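Local coordinates for photosystem II assembly protein Ycf48 (Thermosynechococcus elongatus, PDB 5OJP) that probably assists the early assembly of photosystem II and the replacement of photodamaged D1, whose C-terminal extension it binds as a seven-bladed beta-propeller, at residues W26-L31 with K311-R316; W92-P97 with G121-I126; V163-N168 with E205-G210. The protein carries 4 engineered substitutions. All coordinates share one frame; numbering follows the deposited sequence.

Contact 1: residues W26-L31 with K311-R316; sequences WEAIQL and KGILLR
Gln30 NE2 is gripped by two carbonyls: Lys311 O across the contact at 2.9 Å, met in the carbonyl plane and on a lone pair, and Leu31 O of its own segment. A bend of the Gln30 chain at chi2 (70°) brings NE2 there. Next to it Gly312 O takes the backbone N-H of Leu31 at 2.7 Å while the CB and CG of Leu31 crowd the same oxygen, closing one end of an antiparallel strand pair. At the other end Glu27 and Arg316, a hydrogen-bonded pair, lie side by side; NH2 of Arg316 meets Glu27 OE1 at 2.9 Å in a salt bridge, with carboxylate and guanidinium planes 72° apart. CD1 of Ile29 packs on Arg316 CB at 3.7 Å, at the guanidinium edge and near its plane, and Arg316 NE is buried without a partner. On the opposite face Leu315 CD2 touches Ala28 CB at 3.9 Å. Strand 26-30 thus completes the blade built by 296-299, 304-308 and 313-317, the Velcro closure of a beta-propeller. Leu31 and Leu314 pack against Leu50 of strand 48-52 in the neighbouring blade, and Trp26 packs edge-to-face on Trp263 of strand 262-266.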
loop_
_atom_site.group_PDB
_atom_site.type_symbol
_atom_site.label_atom_id
_atom_site.label_comp_id
_atom_site.label_asym_id
_atom_site.label_seq_id
_atom_site.Cartn_x
_atom_site.Cartn_y
_atom_site.Cartn_z
ATOM N N TRP A 26 -11.940 2.554 -14.182
ATOM C CA TRP A 26 -10.516 2.816 -14.112
ATOM C C TRP A 26 -10.079 3.459 -15.411
ATOM O O TRP A 26 -10.195 2.852 -16.478
ATOM C CB TRP A 26 -9.750 1.521 -13.866
ATOM C CG TRP A 26 -10.071 0.964 -12.542
ATOM C CD1 TRP A 26 -10.875 -0.094 -12.266
ATOM C CD2 TRP A 26 -9.656 1.515 -11.271
ATOM N NE1 TRP A 26 -10.963 -0.265 -10.885
ATOM C CE2 TRP A 26 -10.219 0.703 -10.259
ATOM C CE3 TRP A 26 -8.858 2.599 -10.904
ATOM C CZ2 TRP A 26 -10.009 0.952 -8.906
ATOM C CZ3 TRP A 26 -8.638 2.846 -9.561
ATOM C CH2 TRP A 26 -9.207 2.007 -8.578
ATOM N N GLU A 27 -9.541 4.651 -15.316
ATOM C CA GLU A 27 -8.991 5.383 -16.443
ATOM C C GLU A 27 -7.483 5.328 -16.383
ATOM O O GLU A 27 -6.900 5.571 -15.335
ATOM C CB GLU A 27 -9.408 6.851 -16.392
ATOM C CG GLU A 27 -8.659 7.721 -17.391
ATOM C CD GLU A 27 -8.822 9.233 -17.150
ATOM O OE1 GLU A 27 -9.428 9.618 -16.115
ATOM O OE2 GLU A 27 -8.333 10.029 -18.003
ATOM N N ALA A 28 -6.848 5.086 -17.510
ATOM C CA ALA A 28 -5.395 5.125 -17.531
ATOM C C ALA A 28 -4.874 6.552 -17.729
ATOM O O ALA A 28 -5.422 7.346 -18.507
ATOM C CB ALA A 28 -4.856 4.189 -18.616
ATOM N N ILE A 29 -3.809 6.869 -17.001
ATOM C CA ILE A 29 -3.090 8.129 -17.083
ATOM C C ILE A 29 -1.633 7.778 -17.333
ATOM O O ILE A 29 -1.098 6.884 -16.671
ATOM C CB ILE A 29 -3.244 8.908 -15.765
ATOM C CG1 ILE A 29 -4.698 9.379 -15.615
ATOM C CG2 ILE A 29 -2.134 9.995 -15.589
ATOM C CD1 ILE A 29 -5.033 9.858 -14.198
ATOM N N GLN A 30 -0.993 8.458 -18.289
ATOM C CA GLN A 30 0.443 8.306 -18.499
ATOM C C GLN A 30 1.173 9.400 -17.760
ATOM O O GLN A 30 1.142 10.562 -18.168
ATOM C CB GLN A 30 0.849 8.372 -19.966
ATOM C CG GLN A 30 2.391 8.264 -20.138
ATOM C CD GLN A 30 2.930 6.870 -19.809
ATOM O OE1 GLN A 30 2.352 5.891 -20.231
ATOM N NE2 GLN A 30 4.042 6.783 -19.090
ATOM N N LEU A 31 1.905 9.023 -16.740
ATOM C CA LEU A 31 2.729 9.986 -16.047
ATOM C C LEU A 31 3.902 10.380 -16.941
ATOM O O LEU A 31 4.291 9.631 -17.839
ATOM C CB LEU A 31 3.229 9.385 -14.739
ATOM C CG LEU A 31 2.128 9.036 -13.744
ATOM C CD1 LEU A 31 2.745 8.267 -12.581
ATOM C CD2 LEU A 31 1.435 10.315 -13.279
ATOM N N LYS A 311 6.028 1.635 -15.813
ATOM C CA LYS A 311 6.150 2.413 -17.040
ATOM C C LYS A 311 5.401 3.731 -16.924
ATOM O O LYS A 311 4.948 4.270 -17.941
ATOM C CB LYS A 311 5.596 1.677 -18.267
ATOM C CG LYS A 311 6.218 0.359 -18.665
ATOM C CD LYS A 311 5.490 -0.173 -19.916
ATOM C CE LYS A 311 6.051 -1.500 -20.424
ATOM N NZ LYS A 311 5.737 -2.653 -19.512
ATOM N N GLY A 312 5.276 4.251 -15.692
ATOM C CA GLY A 312 4.581 5.494 -15.487
ATOM C C GLY A 312 3.091 5.440 -15.744
ATOM O O GLY A 312 2.479 6.489 -15.896
ATOM N N ILE A 313 2.478 4.254 -15.814
ATOM C CA ILE A 313 1.030 4.175 -16.012
ATOM C C ILE A 313 0.337 4.061 -14.671
ATOM O O ILE A 313 0.692 3.221 -13.844
ATOM C CB ILE A 313 0.636 3.012 -16.928
ATOM C CG1 ILE A 313 1.182 3.285 -18.323
ATOM C CG2 ILE A 313 -0.888 2.883 -17.001
ATOM C CD1 ILE A 313 1.128 2.075 -19.226
ATOM N N LEU A 314 -0.762 4.799 -14.544
ATOM C CA LEU A 314 -1.495 4.907 -13.317
ATOM C C LEU A 314 -2.964 4.761 -13.670
ATOM O O LEU A 314 -3.437 5.392 -14.612
ATOM C CB LEU A 314 -1.174 6.268 -12.717
ATOM C CG LEU A 314 -1.485 6.648 -11.306
ATOM C CD1 LEU A 314 -0.666 5.750 -10.416
ATOM C CD2 LEU A 314 -1.056 8.077 -11.120
ATOM N N LEU A 315 -3.696 3.916 -12.957
ATOM C CA LEU A 315 -5.132 3.928 -13.139
ATOM C C LEU A 315 -5.803 4.818 -12.090
ATOM O O LEU A 315 -5.489 4.738 -10.911
ATOM C CB LEU A 315 -5.693 2.515 -13.036
ATOM C CG LEU A 315 -5.139 1.509 -14.075
ATOM C CD1 LEU A 315 -5.757 0.149 -13.773
ATOM C CD2 LEU A 315 -5.382 1.976 -15.475
ATOM N N ARG A 316 -6.765 5.624 -12.522
ATOM C CA ARG A 316 -7.546 6.509 -11.655
ATOM C C ARG A 316 -9.025 6.133 -11.649
ATOM O O ARG A 316 -9.635 5.842 -12.700
ATOM C CB ARG A 316 -7.408 7.966 -12.093
ATOM C CG ARG A 316 -8.088 8.903 -11.154
ATOM C CD ARG A 316 -7.817 10.298 -11.572
ATOM N NE ARG A 316 -8.560 10.575 -12.751
ATOM C CZ ARG A 316 -9.789 11.061 -12.745
ATOM N NH1 ARG A 316 -10.399 11.369 -11.597
ATOM N NH2 ARG A 316 -10.382 11.250 -13.913
#

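Contact 2: residues W92-P97 with G121-I126; sequences WIVGEP and GSPRLI
Val94 and Ile126 interlock between two successive blades of the beta-propeller, where strand 90-96 of one blade lies against the innermost strand, 123-130, of the next. The strands run nearly antiparallel, their short axes 5.6 Å apart, but belong to separate sheets; side chains fill most of the seam and also touch some backbone oxygens. Packing is tight along Val94: its CB sits 3.5 Å from Pro123 CB, CG1 touches Ile126 CD1 at 3.8 Å, and CG2 fits between Pro123 CB and Ile126 CG2. Ile126 extends CG1 anti to its own N (chi1 -171°), which carries CD1 to Trp92 CB at 3.6 Å; the two side chains cross at about a right angle, and Met100 of strand 99-103 touches both Val94 and Ile126. Toward Glu96 the contact thins out. Here Ser122 OG approaches the CB of the partly exposed Glu96 at 3.5 Å, and the carboxylate has a long, weak ion pair with Arg80. Polar ties to the preceding blade include Asn82 ND2 to Pro123 O and Ser83 OG to Ile126 N, both from strand 80-87. Between the packed and the thin parts, the proline ring of Pro123 lies against backbone, with its CG 3.3 Å from Gly95 O.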
loop_
_atom_site.group_PDB
_atom_site.type_symbol
_atom_site.label_atom_id
_atom_site.label_comp_id
_atom_site.label_asym_id
_atom_site.label_seq_id
_atom_site.Cartn_x
_atom_site.Cartn_y
_atom_site.Cartn_z
ATOM N N TRP A 92 5.976 13.236 4.923
ATOM C CA TRP A 92 7.171 12.427 5.170
ATOM C C TRP A 92 7.342 11.512 3.970
ATOM O O TRP A 92 6.364 10.917 3.491
ATOM C CB TRP A 92 6.977 11.561 6.409
ATOM C CG TRP A 92 6.628 12.312 7.662
ATOM C CD1 TRP A 92 5.375 12.712 8.025
ATOM C CD2 TRP A 92 7.492 12.702 8.734
ATOM N NE1 TRP A 92 5.404 13.328 9.220
ATOM C CE2 TRP A 92 6.687 13.334 9.696
ATOM C CE3 TRP A 92 8.856 12.569 8.979
ATOM C CZ2 TRP A 92 7.195 13.854 10.884
ATOM C CZ3 TRP A 92 9.372 13.084 10.176
ATOM C CH2 TRP A 92 8.541 13.712 11.100
ATOM N N ILE A 93 8.597 11.333 3.532
ATOM C CA ILE A 93 8.920 10.357 2.499
ATOM C C ILE A 93 10.105 9.577 3.043
ATOM O O ILE A 93 11.029 10.181 3.607
ATOM C CB ILE A 93 9.314 11.048 1.172
ATOM C CG1 ILE A 93 8.186 11.853 0.508
ATOM C CG2 ILE A 93 9.879 10.066 0.145
ATOM C CD1 ILE A 93 8.777 12.809 -0.495
ATOM N N VAL A 94 10.098 8.260 2.867
ATOM C CA VAL A 94 11.277 7.447 3.174
ATOM C C VAL A 94 11.614 6.561 2.001
ATOM O O VAL A 94 10.741 6.117 1.224
ATOM C CB VAL A 94 11.117 6.591 4.441
ATOM C CG1 VAL A 94 10.992 7.462 5.698
ATOM C CG2 VAL A 94 9.920 5.649 4.342
ATOM N N GLY A 95 12.904 6.228 1.926
ATOM C CA GLY A 95 13.318 5.345 0.862
ATOM C C GLY A 95 14.617 4.675 1.249
ATOM O O GLY A 95 15.130 4.830 2.369
ATOM N N GLU A 96 15.117 3.915 0.289
ATOM C CA GLU A 96 16.389 3.215 0.313
ATOM C C GLU A 96 17.254 3.631 -0.873
ATOM O O GLU A 96 16.727 3.904 -1.953
ATOM C CB GLU A 96 16.177 1.704 0.302
ATOM C CG GLU A 96 15.292 1.215 -0.816
ATOM C CD GLU A 96 15.159 -0.318 -0.873
ATOM O OE1 GLU A 96 16.002 -1.054 -0.295
ATOM O OE2 GLU A 96 14.098 -0.780 -1.356
ATOM N N PRO A 97 18.594 3.723 -0.699
ATOM C CA PRO A 97 19.317 3.579 0.569
ATOM C C PRO A 97 18.848 4.674 1.572
ATOM O O PRO A 97 18.262 5.675 1.148
ATOM C CB PRO A 97 20.788 3.734 0.160
ATOM C CG PRO A 97 20.765 4.486 -1.103
ATOM C CD PRO A 97 19.513 4.026 -1.813
ATOM N N GLY A 121 18.511 -2.095 8.664
ATOM C CA GLY A 121 17.831 -2.105 7.377
ATOM C C GLY A 121 17.388 -0.708 6.938
ATOM O O GLY A 121 17.680 0.303 7.558
ATOM N N SER A 122 16.655 -0.673 5.870
ATOM C CA SER A 122 16.321 0.670 5.384
ATOM C C SER A 122 14.825 0.938 5.567
ATOM O O SER A 122 14.052 -0.021 5.691
ATOM C CB SER A 122 16.709 0.796 3.910
ATOM O OG SER A 122 16.024 -0.215 3.165
ATOM N N PRO A 123 14.391 2.210 5.654
ATOM C CA PRO A 123 12.958 2.478 5.890
ATOM C C PRO A 123 12.082 1.988 4.738
ATOM O O PRO A 123 12.346 2.243 3.554
ATOM C CB PRO A 123 12.898 3.997 6.047
ATOM C CG PRO A 123 14.170 4.521 5.467
ATOM C CD PRO A 123 15.189 3.449 5.649
ATOM N N ARG A 124 11.038 1.264 5.102
ATOM C CA ARG A 124 10.094 0.719 4.157
ATOM C C ARG A 124 8.758 1.446 4.170
ATOM O O ARG A 124 8.095 1.536 3.128
ATOM C CB ARG A 124 9.824 -0.740 4.494
ATOM C CG ARG A 124 9.068 -1.455 3.338
ATOM C CD ARG A 124 8.541 -2.756 3.826
ATOM N NE ARG A 124 7.675 -3.353 2.823
ATOM C CZ ARG A 124 8.082 -4.275 1.989
ATOM N NH1 ARG A 124 9.336 -4.711 2.069
ATOM N NH2 ARG A 124 7.231 -4.751 1.099
ATOM N N LEU A 125 8.345 1.942 5.335
ATOM C CA LEU A 125 7.026 2.540 5.526
ATOM C C LEU A 125 7.135 3.689 6.522
ATOM O O LEU A 125 7.802 3.562 7.558
ATOM C CB LEU A 125 6.003 1.512 6.038
ATOM C CG LEU A 125 4.590 2.014 6.316
ATOM C CD1 LEU A 125 3.618 0.882 6.150
ATOM C CD2 LEU A 125 4.506 2.580 7.784
ATOM N N ILE A 126 6.405 4.776 6.259
ATOM C CA ILE A 126 6.326 5.869 7.215
ATOM C C ILE A 126 4.865 6.298 7.281
ATOM O O ILE A 126 4.131 6.182 6.301
ATOM C CB ILE A 126 7.265 7.055 6.873
ATOM C CG1 ILE A 126 7.246 8.026 8.083
ATOM C CG2 ILE A 126 6.901 7.723 5.511
ATOM C CD1 ILE A 126 8.459 8.842 8.211
#

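Contact 3: residues V163-N168 with E205-G210; sequences VMRNLN and ELHNMG. Engineered in segment 205-210: Glu205 (natural residue Arg).
Arg165 and Glu205 meet at one end of this contact between the innermost strands of two adjacent propeller blades, where Glu205 is exposed. NH1 and NH2 of Arg165 both close on a single oxygen, OE2 of Glu205, at 2.9 and 3.1 Å, with OE2 lying close to the guanidinium plane. The Arg165 chain is extended through chi2 and bends at chi3 (-70°), which turns the guanidinium to Glu205. NH1 uses the anti lone pair of OE2, away from the other carboxylate oxygen, and the two planes stand 42° apart. NH1 also makes a weak bond to Leu206 O. Glu205 is an engineered residue replacing arginine in the Arg-rich patch, so this salt bridge belongs to the altered protein. Further along, two asparagine amides reach over to main-chain carbonyls: Asn166 ND2 donates to His207 O at 2.7 Å and Asn168 ND2 to Met209 O at 2.8 Å. In both, the acceptor is near the amide plane of the donor, but the donor is tilted well out of the carbonyl plane. The Asn166 amide stacks on that of Asn208, planes 21° apart, and its ND2 lies over one face of the His207 ring. One water meets His207 NE2 and, weakly, Asn166 ND2; another bridges Asn168 and Asn208. Outside this shell, Asn208 ND2 is held by Leu252 O of the following blade, and Arg165 NH2 is shared weakly with Ser180 O. The classic bulge at His207 and Asn208, both facing strand 217-221, sets consecutive side chains on one side of their sheet. The strands run nearly parallel, axes 6.3 Å apart, without backbone bonds between them; asparagine amides supply the bonds to the neighbouring backbone. The acidic Glu205 probably also reduces the positive charge of the patch around Arg165.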
loop_
_atom_site.group_PDB
_atom_site.type_symbol
_atom_site.label_atom_id
_atom_site.label_comp_id
_atom_site.label_asym_id
_atom_site.label_seq_id
_atom_site.Cartn_x
_atom_site.Cartn_y
_atom_site.Cartn_z
ATOM N N VAL A 163 13.527 -9.960 6.238
ATOM C CA VAL A 163 12.972 -9.104 5.217
ATOM C C VAL A 163 11.504 -9.460 5.037
ATOM O O VAL A 163 11.113 -10.629 5.133
ATOM C CB VAL A 163 13.787 -9.200 3.921
ATOM C CG1 VAL A 163 13.260 -8.186 2.917
ATOM C CG2 VAL A 163 15.256 -8.990 4.239
ATOM N N MET A 164 10.667 -8.450 4.887
ATOM C CA MET A 164 9.236 -8.689 4.808
ATOM C C MET A 164 8.878 -8.742 3.342
ATOM O O MET A 164 9.413 -7.977 2.533
ATOM C CB MET A 164 8.436 -7.562 5.472
ATOM C CG MET A 164 8.826 -7.443 6.881
ATOM S SD MET A 164 8.181 -6.018 7.757
ATOM C CE MET A 164 8.985 -4.757 6.787
ATOM N N ARG A 165 7.980 -9.642 3.009
ATOM C CA ARG A 165 7.443 -9.662 1.641
ATOM C C ARG A 165 6.416 -8.542 1.432
ATOM O O ARG A 165 6.395 -7.889 0.392
ATOM C CB ARG A 165 6.807 -11.020 1.372
ATOM C CG ARG A 165 6.198 -11.199 -0.040
ATOM C CD ARG A 165 5.747 -12.625 -0.302
ATOM N NE ARG A 165 6.888 -13.515 -0.434
ATOM C CZ ARG A 165 6.805 -14.811 -0.754
ATOM N NH1 ARG A 165 5.631 -15.403 -0.995
ATOM N NH2 ARG A 165 7.924 -15.501 -0.880
ATOM N N ASN A 166 5.606 -8.266 2.433
ATOM C CA ASN A 166 4.586 -7.230 2.335
ATOM C C ASN A 166 4.344 -6.771 3.766
ATOM O O ASN A 166 4.582 -7.522 4.719
ATOM C CB ASN A 166 3.303 -7.750 1.632
ATOM C CG ASN A 166 3.339 -7.518 0.116
ATOM O OD1 ASN A 166 3.665 -6.408 -0.283
ATOM N ND2 ASN A 166 3.104 -8.587 -0.741
ATOM N N LEU A 167 3.855 -5.550 3.873
ATOM C CA LEU A 167 3.569 -4.867 5.131
ATOM C C LEU A 167 2.328 -3.990 4.931
ATOM O O LEU A 167 2.293 -3.172 4.000
ATOM C CB LEU A 167 4.802 -4.044 5.562
ATOM C CG LEU A 167 4.652 -3.196 6.845
ATOM C CD1 LEU A 167 4.437 -4.094 8.005
ATOM C CD2 LEU A 167 5.930 -2.351 7.063
ATOM N N ASN A 168 1.334 -4.141 5.808
ATOM C CA ASN A 168 0.128 -3.276 5.816
ATOM C C ASN A 168 -0.192 -2.868 7.254
ATOM O O ASN A 168 0.190 -3.554 8.201
ATOM C CB ASN A 168 -1.103 -3.979 5.158
ATOM C CG ASN A 168 -1.169 -3.741 3.613
ATOM O OD1 ASN A 168 -1.147 -2.601 3.197
ATOM N ND2 ASN A 168 -1.063 -4.812 2.793
ATOM N N GLU A 205 1.590 -20.790 0.265
ATOM C CA GLU A 205 2.588 -19.736 0.344
ATOM C C GLU A 205 1.894 -18.377 0.415
ATOM O O GLU A 205 1.109 -18.016 -0.480
ATOM C CB GLU A 205 3.531 -19.799 -0.856
ATOM C CG GLU A 205 4.561 -18.649 -0.929
ATOM C CD GLU A 205 5.662 -18.835 -1.999
ATOM O OE1 GLU A 205 5.741 -19.926 -2.631
ATOM O OE2 GLU A 205 6.489 -17.909 -2.178
ATOM N N LEU A 206 2.176 -17.629 1.479
ATOM C CA LEU A 206 1.585 -16.306 1.633
ATOM C C LEU A 206 2.206 -15.301 0.666
ATOM O O LEU A 206 3.422 -15.223 0.536
ATOM C CB LEU A 206 1.809 -15.817 3.062
ATOM C CG LEU A 206 1.051 -16.622 4.106
ATOM C CD1 LEU A 206 1.532 -16.254 5.505
ATOM C CD2 LEU A 206 -0.437 -16.329 3.966
ATOM N N HIS A 207 1.381 -14.483 0.018
ATOM C CA HIS A 207 1.929 -13.373 -0.747
ATOM C C HIS A 207 1.714 -11.985 -0.130
ATOM O O HIS A 207 2.631 -11.171 -0.113
ATOM C CB HIS A 207 1.353 -13.378 -2.148
ATOM C CG HIS A 207 1.907 -12.286 -2.994
ATOM N ND1 HIS A 207 3.231 -12.253 -3.384
ATOM C CD2 HIS A 207 1.328 -11.179 -3.525
ATOM C CE1 HIS A 207 3.442 -11.168 -4.113
ATOM N NE2 HIS A 207 2.304 -10.502 -4.215
ATOM N N ASN A 208 0.518 -11.657 0.336
ATOM C CA ASN A 208 0.196 -10.342 0.826
ATOM C C ASN A 208 -0.922 -10.497 1.828
ATOM O O ASN A 208 -1.750 -11.401 1.706
ATOM C CB ASN A 208 -0.259 -9.417 -0.338
ATOM C CG ASN A 208 -0.183 -7.942 -0.024
ATOM O OD1 ASN A 208 0.151 -7.552 1.079
ATOM N ND2 ASN A 208 -0.429 -7.084 -1.061
ATOM N N MET A 209 -0.983 -9.558 2.776
ATOM C CA MET A 209 -1.982 -9.545 3.830
ATOM C C MET A 209 -2.301 -8.115 4.243
ATOM O O MET A 209 -1.465 -7.216 4.131
ATOM C CB MET A 209 -1.514 -10.303 5.087
ATOM C CG MET A 209 -1.468 -11.771 4.872
ATOM S SD MET A 209 -0.987 -12.698 6.348
ATOM C CE MET A 209 -2.499 -12.378 7.288
ATOM N N GLY A 210 -3.498 -7.924 4.765
ATOM C CA GLY A 210 -3.888 -6.618 5.240
ATOM C C GLY A 210 -5.164 -6.734 6.044
ATOM O O GLY A 210 -5.569 -7.825 6.452
HETATM O O HOH W 1 2.056 -7.999 -3.815
HETATM O O HOH W 2 -0.255 -4.078 -0.218
#

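Contact 1 pairs two strands within one sheet, with backbone bonds carrying most of it, whereas contacts 2 and 3 lie between sheets and depend on side chains. Contact 2 is the buried one and almost wholly apolar; contacts 1 and 3 are partly buried and each add a salt bridge, that of contact 3 resting on the engineered Glu205. Contact 3 adds amides and two bridging waters. Contacts 1 and 3 stand on opposite sides of the chain's centre, about 25 Å between centres. Contacts 2 and 3 touch: Arg124 and Leu125 of strand 123-130 pack against strand 164-169, where Arg124 NH2 bonds weakly to Arg165 O, so successive inner strands link the two seams.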